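Local coordinates for putative polyprenyl synthetase (Streptomyces coelicolor, PDB 3NF2), which probably makes isoprenyl diphosphates by chain elongation, acting as a magnesium-dependent prenyltransferase of the FPP/GGPP synthase family, at residues E67-A72 with G199-R204; E317-V322 with R331-A336. One frame throughout, in Å; residues are numbered along the deposited sequence.

Contact 1: E67-A72 with G199-R204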
# COMPACT_ATOMS: atom_id res chain seq x y z
N GLU A 67 26.92 -2.43 -10.59
CA GLU A 67 28.27 -2.70 -11.12
C GLU A 67 28.32 -3.40 -12.48
O GLU A 67 29.32 -3.32 -13.17
CB GLU A 67 29.07 -3.51 -10.12
CG GLU A 67 29.35 -2.77 -8.83
CD GLU A 67 30.03 -3.65 -7.82
OE1 GLU A 67 31.19 -3.35 -7.46
OE2 GLU A 67 29.42 -4.64 -7.38
N VAL A 68 27.24 -4.11 -12.83
CA VAL A 68 27.06 -4.77 -14.13
C VAL A 68 27.25 -3.80 -15.31
O VAL A 68 27.86 -4.16 -16.32
CB VAL A 68 25.66 -5.48 -14.20
CG1 VAL A 68 25.30 -5.96 -15.61
CG2 VAL A 68 25.62 -6.65 -13.23
N THR A 69 26.75 -2.58 -15.16
CA THR A 69 26.90 -1.55 -16.19
C THR A 69 28.25 -0.84 -16.07
O THR A 69 28.65 -0.12 -16.99
CB THR A 69 25.78 -0.51 -16.14
OG1 THR A 69 25.68 0.02 -14.81
CG2 THR A 69 24.45 -1.12 -16.53
N GLY A 70 28.93 -1.03 -14.94
CA GLY A 70 30.19 -0.35 -14.67
C GLY A 70 30.08 0.80 -13.67
O GLY A 70 31.09 1.36 -13.25
N ALA A 71 28.85 1.13 -13.29
CA ALA A 71 28.58 2.21 -12.33
C ALA A 71 29.06 1.86 -10.92
O ALA A 71 29.36 0.70 -10.63
CB ALA A 71 27.09 2.57 -12.33
N ALA A 72 29.16 2.87 -10.07
CA ALA A 72 29.57 2.68 -8.68
C ALA A 72 28.44 1.98 -7.90
O ALA A 72 27.27 2.13 -8.26
CB ALA A 72 29.90 4.04 -8.04
N GLY A 199 21.72 2.12 -13.45
CA GLY A 199 22.99 2.40 -14.14
C GLY A 199 22.89 2.46 -15.66
O GLY A 199 23.92 2.52 -16.34
N GLY A 200 21.67 2.41 -16.19
CA GLY A 200 21.43 2.61 -17.63
C GLY A 200 21.25 1.39 -18.54
O GLY A 200 21.08 1.56 -19.75
N ALA A 201 21.28 0.18 -17.97
CA ALA A 201 21.12 -1.08 -18.74
C ALA A 201 19.82 -1.16 -19.55
O ALA A 201 18.79 -0.66 -19.09
CB ALA A 201 21.22 -2.28 -17.81
N ASP A 202 19.88 -1.78 -20.73
CA ASP A 202 18.72 -1.90 -21.62
C ASP A 202 17.74 -2.95 -21.10
O ASP A 202 18.07 -3.73 -20.20
CB ASP A 202 19.14 -2.23 -23.07
CG ASP A 202 18.04 -1.92 -24.10
OD1 ASP A 202 17.63 -2.83 -24.85
OD2 ASP A 202 17.56 -0.76 -24.15
N GLU A 203 16.54 -2.97 -21.68
CA GLU A 203 15.44 -3.81 -21.24
C GLU A 203 15.72 -5.32 -21.30
O GLU A 203 15.14 -6.08 -20.53
CB GLU A 203 14.16 -3.46 -22.01
CG GLU A 203 12.94 -3.10 -21.12
CD GLU A 203 13.12 -1.80 -20.30
OE1 GLU A 203 13.82 -0.88 -20.77
OE2 GLU A 203 12.56 -1.71 -19.19
N ARG A 204 16.65 -5.72 -22.17
CA ARG A 204 17.04 -7.13 -22.29
C ARG A 204 18.08 -7.58 -21.25
O ARG A 204 18.01 -8.72 -20.76
CB ARG A 204 17.53 -7.45 -23.71
CG ARG A 204 16.41 -7.58 -24.75
CD ARG A 204 16.87 -8.33 -26.01
NE ARG A 204 17.14 -9.75 -25.76
CZ ARG A 204 18.36 -10.28 -25.65
NH1 ARG A 204 18.50 -11.58 -25.42
NH2 ARG A 204 19.44 -9.52 -25.79
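Thr69 OG1 lies 3.4 Å from Gly199 O, yet its hydrogen bond runs within its own stretch of chain, to Ala66 O. The approach to Gly199 is therefore best read as close polar packing. With chi1 at 53°, OG1 sits between the backbone N and the carbonyl carbon, from where it can turn back to Ala66 O, and CG2 is anti to the carbonyl carbon, beside the backbone N. That methyl meets the other loop: Thr69 CG2 is 3.7 Å from Ala201 CB, and Thr69 CB also comes within 3.6 Å of Gly199 O. Gly199 offers bare backbone here, and its CA is 3.7 Å from Thr69 OG1. A CB built on Gly199 would fall only 2.4 Å from that hydroxyl, so the Thr69 hydroxyl occupies the place a side chain at Gly199 would need. Ala71 CB adds a looser touch on Gly199 CA at 4.5 Å. Both loops turn on a glycine with positive phi, Gly70 at 105° after helix 57-67 and Gly200 at 99°, the latter as the C-prime residue of a Schellman motif closing helix 173-198. On the first side, Gly70 N bonds to Glu67 O at 2.9 Å. Were Thr69 replaced by alanine, Ala66 O would probably lose its hydroxyl partner and a gap would be likely to open beside Ala201 CB. Two helix termini of the largely helical prenyltransferase fold thus meet mainly through one side chain, whose hydroxyl serves its own helix end and whose methyl supplies the apolar touch; the link is modest, depending on shape more than on polar bonding.

Contact 2: E317-V322 with R331-A336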
# COMPACT_ATOMS: atom_id res chain seq x y z
N GLU A 317 23.11 -20.23 -14.64
CA GLU A 317 23.13 -20.35 -16.09
C GLU A 317 22.44 -19.18 -16.82
O GLU A 317 22.67 -18.96 -18.01
CB GLU A 317 22.65 -21.76 -16.50
CG GLU A 317 21.63 -21.92 -17.63
CD GLU A 317 21.15 -23.38 -17.76
OE1 GLU A 317 21.86 -24.30 -17.29
OE2 GLU A 317 20.06 -23.61 -18.34
N ALA A 318 21.63 -18.40 -16.10
CA ALA A 318 21.09 -17.15 -16.67
C ALA A 318 22.12 -16.02 -16.67
O ALA A 318 22.11 -15.17 -17.56
CB ALA A 318 19.80 -16.73 -15.97
N LEU A 319 23.00 -16.00 -15.67
CA LEU A 319 24.12 -15.05 -15.60
C LEU A 319 25.05 -15.14 -16.81
O LEU A 319 25.60 -14.13 -17.25
CB LEU A 319 24.98 -15.30 -14.36
CG LEU A 319 24.68 -14.65 -13.02
CD1 LEU A 319 25.66 -15.19 -12.00
CD2 LEU A 319 24.73 -13.13 -13.07
N ASP A 320 25.25 -16.36 -17.31
CA ASP A 320 26.07 -16.63 -18.50
C ASP A 320 25.59 -15.85 -19.73
O ASP A 320 26.39 -15.45 -20.57
CB ASP A 320 26.07 -18.14 -18.80
CG ASP A 320 26.65 -18.98 -17.66
OD1 ASP A 320 27.19 -18.40 -16.68
OD2 ASP A 320 26.58 -20.23 -17.74
N ALA A 321 24.27 -15.62 -19.80
CA ALA A 321 23.63 -14.96 -20.94
C ALA A 321 23.84 -13.44 -21.02
O ALA A 321 23.58 -12.83 -22.06
CB ALA A 321 22.12 -15.29 -20.97
N VAL A 322 24.30 -12.84 -19.92
CA VAL A 322 24.49 -11.38 -19.89
C VAL A 322 25.94 -10.91 -19.90
O VAL A 322 26.77 -11.34 -19.07
CB VAL A 322 23.70 -10.68 -18.75
CG1 VAL A 322 22.43 -10.04 -19.30
CG2 VAL A 322 23.39 -11.64 -17.61
N ARG A 331 31.00 -12.38 -8.35
CA ARG A 331 30.34 -11.96 -7.12
C ARG A 331 28.88 -12.43 -7.08
O ARG A 331 28.40 -12.89 -6.03
CB ARG A 331 30.47 -10.44 -6.94
CG ARG A 331 31.79 -10.01 -6.30
CD ARG A 331 32.01 -8.51 -6.38
NE ARG A 331 32.94 -8.05 -5.34
CZ ARG A 331 33.29 -6.78 -5.14
NH1 ARG A 331 34.14 -6.48 -4.17
NH2 ARG A 331 32.80 -5.82 -5.92
N PHE A 332 28.19 -12.35 -8.22
CA PHE A 332 26.82 -12.84 -8.35
C PHE A 332 26.73 -14.36 -8.17
O PHE A 332 25.78 -14.87 -7.57
CB PHE A 332 26.27 -12.47 -9.72
CG PHE A 332 25.55 -11.15 -9.76
CD1 PHE A 332 26.18 -10.02 -10.25
CD2 PHE A 332 24.23 -11.05 -9.34
CE1 PHE A 332 25.51 -8.81 -10.30
CE2 PHE A 332 23.55 -9.85 -9.40
CZ PHE A 332 24.18 -8.72 -9.88
N THR A 333 27.73 -15.06 -8.70
CA THR A 333 27.87 -16.51 -8.56
C THR A 333 28.06 -16.95 -7.10
O THR A 333 27.49 -17.95 -6.68
CB THR A 333 29.02 -17.02 -9.48
OG1 THR A 333 28.60 -16.94 -10.86
CG2 THR A 333 29.44 -18.47 -9.15
N ALA A 334 28.82 -16.18 -6.33
CA ALA A 334 29.12 -16.54 -4.94
C ALA A 334 27.95 -16.34 -3.99
O ALA A 334 27.83 -17.05 -2.98
CB ALA A 334 30.35 -15.79 -4.45
N LEU A 335 27.09 -15.36 -4.28
CA LEU A 335 25.87 -15.14 -3.50
C LEU A 335 24.92 -16.32 -3.69
O LEU A 335 24.32 -16.81 -2.73
CB LEU A 335 25.18 -13.84 -3.91
CG LEU A 335 25.80 -12.56 -3.37
CD1 LEU A 335 25.29 -11.36 -4.13
CD2 LEU A 335 25.56 -12.38 -1.87
N ALA A 336 24.84 -16.79 -4.94
CA ALA A 336 24.04 -17.95 -5.30
C ALA A 336 24.43 -19.22 -4.54
O ALA A 336 23.57 -20.01 -4.17
CB ALA A 336 24.07 -18.18 -6.80
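Phe332 meets Leu319 inside a helical hairpin: helix 300-319 and helix 326-339 run roughly antiparallel, joined by a short loop, at the C-terminal end of the largely helical isoprenoid synthase fold. At Phe332 the base of the side chain does the touching. Its CB sits 3.6 Å from Leu319 CD1 and 3.7 Å from Leu319 CD2, so both methyls of the leucine come up to it from one side, and CD2 also approaches Phe332 CG at 3.9 Å. The two side chains cross at about a right angle. The end of Phe332 leads away from Leu319, its ring packing on Leu61 and Leu64 of helix 57-67 and meeting that of Tyr212 with planes at about 85°; Tyr212 OH also hydrogen-bonds Phe332 O. One residue on, Thr333 presents OG1 to the same leucine, 3.6 Å from CD1. This hydroxyl is already bonded to Arg329 O one turn earlier, so the methyl packs against a polar atom that has its partner. Leu319 can reach both residues because its chi2 of 176° extends CD1 anti to CA, placing that methyl foremost between them. Further along, Ala336 carries the interface back up helix 300-319, where its methyl touches His312 and Ile316. Leu319 and Phe332 are both buried, and the fit between them is wholly apolar. Leu319 also opens a type I turn that runs to Val322, with Val322 N bonded to Leu319 O at 3.2 Å.

Overall arrangement
From the N terminus, the chain passes through helix 57-67 into the loop of contact 1, which closes 126 mostly helical residues later, where 199-204 leads from helix 173-198 into helix 203-230. Contact 2 comes afterwards in series, neither nested nor crossed, and closes just eight residues, the connection to the last helix and that helix's start. Their centres are 15 Å apart, on the same side of the chain's centre. They meet directly: Val68 CG2 packs 3.6 Å from Phe332 CE1, beside a long, weak ion pair from Glu67 to Arg331. Helix 203-230, starting at contact 1, reaches contact 2 through Tyr212, tying the C-terminal hairpin to the earlier bundle.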